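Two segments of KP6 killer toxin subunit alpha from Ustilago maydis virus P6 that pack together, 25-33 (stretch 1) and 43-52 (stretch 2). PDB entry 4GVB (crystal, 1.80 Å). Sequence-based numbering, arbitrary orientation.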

# COMPACT_ATOMS: atom_id res chain seq x y z
N ASN A 25 -12.22 -3.84 -4.93
CA ASN A 25 -11.65 -4.86 -4.07
C ASN A 25 -10.98 -4.25 -2.85
O ASN A 25 -10.35 -3.19 -2.94
N GLU A 26 -11.12 -4.92 -1.71
CA GLU A 26 -10.46 -4.48 -0.49
C GLU A 26 -8.95 -4.72 -0.58
O GLU A 26 -8.51 -5.73 -1.12
N LEU A 27 -8.16 -3.78 -0.08
CA LEU A 27 -6.71 -3.93 -0.11
C LEU A 27 -6.11 -3.92 1.29
O LEU A 27 -5.69 -2.87 1.80
N ARG A 28 -6.04 -5.11 1.90
CA ARG A 28 -5.66 -5.23 3.30
C ARG A 28 -4.26 -4.72 3.60
O ARG A 28 -4.03 -4.11 4.64
N TYR A 29 -3.32 -4.94 2.68
CA TYR A 29 -1.95 -4.45 2.87
C TYR A 29 -1.89 -2.93 2.94
O TYR A 29 -1.09 -2.37 3.67
N ALA A 30 -2.72 -2.28 2.14
CA ALA A 30 -2.77 -0.82 2.13
C ALA A 30 -3.46 -0.31 3.40
O ALA A 30 -3.03 0.66 4.02
N THR A 31 -4.54 -0.99 3.78
CA THR A 31 -5.24 -0.66 5.03
C THR A 31 -4.32 -0.83 6.21
O THR A 31 -4.22 0.06 7.05
N ALA A 32 -3.66 -1.99 6.30
CA ALA A 32 -2.73 -2.27 7.39
C ALA A 32 -1.70 -1.18 7.55
O ALA A 32 -1.39 -0.79 8.67
N ALA A 33 -1.13 -0.72 6.44
CA ALA A 33 -0.09 0.31 6.47
C ALA A 33 -0.56 1.66 6.99
O ALA A 33 0.26 2.53 7.33
N TYR A 43 -7.49 0.67 15.86
CA TYR A 43 -7.43 -0.76 16.07
C TYR A 43 -7.42 -1.45 14.72
O TYR A 43 -8.34 -1.24 13.91
N TYR A 44 -6.37 -2.23 14.44
CA TYR A 44 -6.32 -2.97 13.18
C TYR A 44 -6.86 -4.40 13.31
O TYR A 44 -6.21 -5.28 13.87
N ASP A 45 -8.06 -4.61 12.79
CA ASP A 45 -8.66 -5.94 12.73
C ASP A 45 -7.99 -6.73 11.61
O ASP A 45 -8.42 -6.67 10.47
N ALA A 46 -6.92 -7.47 11.94
CA ALA A 46 -6.09 -8.12 10.93
C ALA A 46 -6.86 -9.18 10.17
O ALA A 46 -6.52 -9.52 9.03
N ARG A 47 -7.91 -9.70 10.80
CA ARG A 47 -8.77 -10.69 10.17
C ARG A 47 -9.53 -10.08 8.99
O ARG A 47 -9.28 -10.43 7.83
N ALA A 48 -10.46 -9.18 9.29
CA ALA A 48 -11.25 -8.56 8.24
C ALA A 48 -10.41 -7.59 7.42
O ALA A 48 -10.85 -7.10 6.39
N GLY A 49 -9.19 -7.33 7.90
CA GLY A 49 -8.31 -6.35 7.29
C GLY A 49 -8.90 -4.95 7.25
O GLY A 49 -8.74 -4.26 6.24
N HIS A 50 -9.57 -4.53 8.33
CA HIS A 50 -10.19 -3.20 8.43
C HIS A 50 -9.55 -2.37 9.54
O HIS A 50 -8.91 -2.92 10.45
N CYS A 51 -9.71 -1.05 9.46
CA CYS A 51 -9.17 -0.14 10.46
C CYS A 51 -10.28 0.54 11.25
O CYS A 51 -11.11 1.24 10.67
N LEU A 52 -10.25 0.35 12.56
CA LEU A 52 -11.29 0.86 13.44
C LEU A 52 -10.76 2.00 14.31
O LEU A 52 -9.59 2.03 14.66

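Helix 28-33 and the preceding Glu-26 pack against a β-hairpin whose paired strands, 43-45 and 50-52, are joined by a turn, and the two stretches bury 404 Å² between them, both sides summed. The apolar centre is formed by Tyr-44, which points toward the helix with chi1 t. Ala-32 lies over one face of its ring: its CA sits 4.1 Å from the ring centroid in a CH-pi contact, and its CB is 3.7 Å from Tyr-44 CZ. Thr-31 (m) also points in, placing CG2 3.5 Å from Gly-49 O and 4.0 Å from the CB of Cys-51 (t).

Polar contacts dominate nearer the turn. The CA-to-CB bond of Arg-28 points sideways to the hairpin, but its p, t, p chain brings the guanidinium to the turn carbonyls, which lie at its edge. NH1 and NH2 of Arg-28 both bond Arg-47 O, at 3.3 and 3.1 Å, and NH1 makes a weak bond to Ala-46 O at 2.8 Å. Gly-49 leaves room for this group, since an ideal CB there would clash with Arg-28 NH1. The CA-to-CB bond of His-50 (m) points away from the first stretch, yet its NE2 donates to OE1 of Glu-26 (m, t) at 2.9 Å.

Two waters complete the contact. Water 1 donates to Glu-26 OE1 (2.5 Å) and Ala-48 O (2.9 Å); water 2 links Thr-31 OG1 (2.7 Å) to Gly-49 O (2.9 Å).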

# COMPACT_ATOMS: atom_id res chain seq x y z
CB ASN A 25 -10.66 -5.74 -4.85
CG ASN A 25 -11.33 -6.56 -5.94
OD1 ASN A 25 -12.53 -6.42 -6.21
ND2 ASN A 25 -10.56 -7.43 -6.59
CB GLU A 26 -11.05 -5.20 0.72
CG GLU A 26 -12.55 -5.03 0.86
CD GLU A 26 -13.08 -5.47 2.22
OE1 GLU A 26 -12.26 -5.81 3.10
OE2 GLU A 26 -14.32 -5.49 2.40
CB LEU A 27 -6.08 -2.83 -0.97
CG LEU A 27 -6.57 -2.84 -2.42
CD1 LEU A 27 -6.36 -1.48 -3.09
CD2 LEU A 27 -5.86 -3.95 -3.18
CB ARG A 28 -5.84 -6.67 3.80
CG ARG A 28 -4.79 -7.66 3.33
CD ARG A 28 -4.97 -9.01 4.02
NE ARG A 28 -6.37 -9.45 3.97
CZ ARG A 28 -7.19 -9.50 5.02
NH1 ARG A 28 -6.75 -9.14 6.22
NH2 ARG A 28 -8.44 -9.91 4.87
CB TYR A 29 -1.03 -4.95 1.76
CG TYR A 29 -0.63 -6.40 1.92
CD1 TYR A 29 0.48 -6.75 2.67
CD2 TYR A 29 -1.35 -7.41 1.31
CE1 TYR A 29 0.86 -8.08 2.81
CE2 TYR A 29 -0.99 -8.75 1.45
CZ TYR A 29 0.13 -9.07 2.19
OH TYR A 29 0.50 -10.39 2.33
CB ALA A 30 -3.50 -0.33 0.91
CB THR A 31 -6.49 -1.55 5.26
OG1 THR A 31 -7.41 -1.34 4.19
CG2 THR A 31 -7.17 -1.16 6.58
CB ALA A 32 -2.04 -3.61 7.18
CB ALA A 33 0.53 0.47 5.07
CB TYR A 43 -8.66 -1.21 16.86
CG TYR A 43 -8.72 -2.69 17.14
CD1 TYR A 43 -8.07 -3.23 18.24
CD2 TYR A 43 -9.42 -3.54 16.30
CE1 TYR A 43 -8.12 -4.58 18.49
CE2 TYR A 43 -9.47 -4.89 16.54
CZ TYR A 43 -8.82 -5.41 17.64
OH TYR A 43 -8.87 -6.76 17.90
CB TYR A 44 -4.92 -2.99 12.56
CG TYR A 44 -4.90 -3.75 11.24
CD1 TYR A 44 -5.73 -3.36 10.20
CD2 TYR A 44 -4.07 -4.85 11.05
CE1 TYR A 44 -5.75 -4.06 8.99
CE2 TYR A 44 -4.09 -5.56 9.84
CZ TYR A 44 -4.93 -5.16 8.82
OH TYR A 44 -4.95 -5.84 7.61
CB ASP A 45 -10.16 -5.80 12.43
CG ASP A 45 -10.90 -7.14 12.43
OD1 ASP A 45 -10.28 -8.16 12.07
OD2 ASP A 45 -12.09 -7.16 12.79
CB ALA A 46 -4.84 -8.71 11.56
CB ARG A 47 -9.75 -11.28 11.20
CG ARG A 47 -10.44 -12.55 10.73
CD ARG A 47 -9.42 -13.62 10.33
NE ARG A 47 -8.56 -14.03 11.44
CZ ARG A 47 -7.55 -14.90 11.33
NH1 ARG A 47 -7.27 -15.45 10.16
NH2 ARG A 47 -6.82 -15.20 12.40
CB ALA A 48 -12.46 -7.86 8.81
CB HIS A 50 -11.70 -3.32 8.69
CG HIS A 50 -12.45 -3.98 7.59
ND1 HIS A 50 -13.70 -4.54 7.77
CD2 HIS A 50 -12.14 -4.19 6.29
CE1 HIS A 50 -14.13 -5.05 6.63
NE2 HIS A 50 -13.20 -4.85 5.71
CB CYS A 51 -8.27 0.94 9.84
SG CYS A 51 -7.27 1.88 11.05
CB LEU A 52 -11.87 -0.28 14.28
CG LEU A 52 -12.76 -1.25 13.49
CD1 LEU A 52 -11.93 -2.16 12.62
CD2 LEU A 52 -13.65 -2.09 14.41
O HOH W 1 -9.96 -6.38 3.74
O HOH W 2 -8.79 -3.53 3.39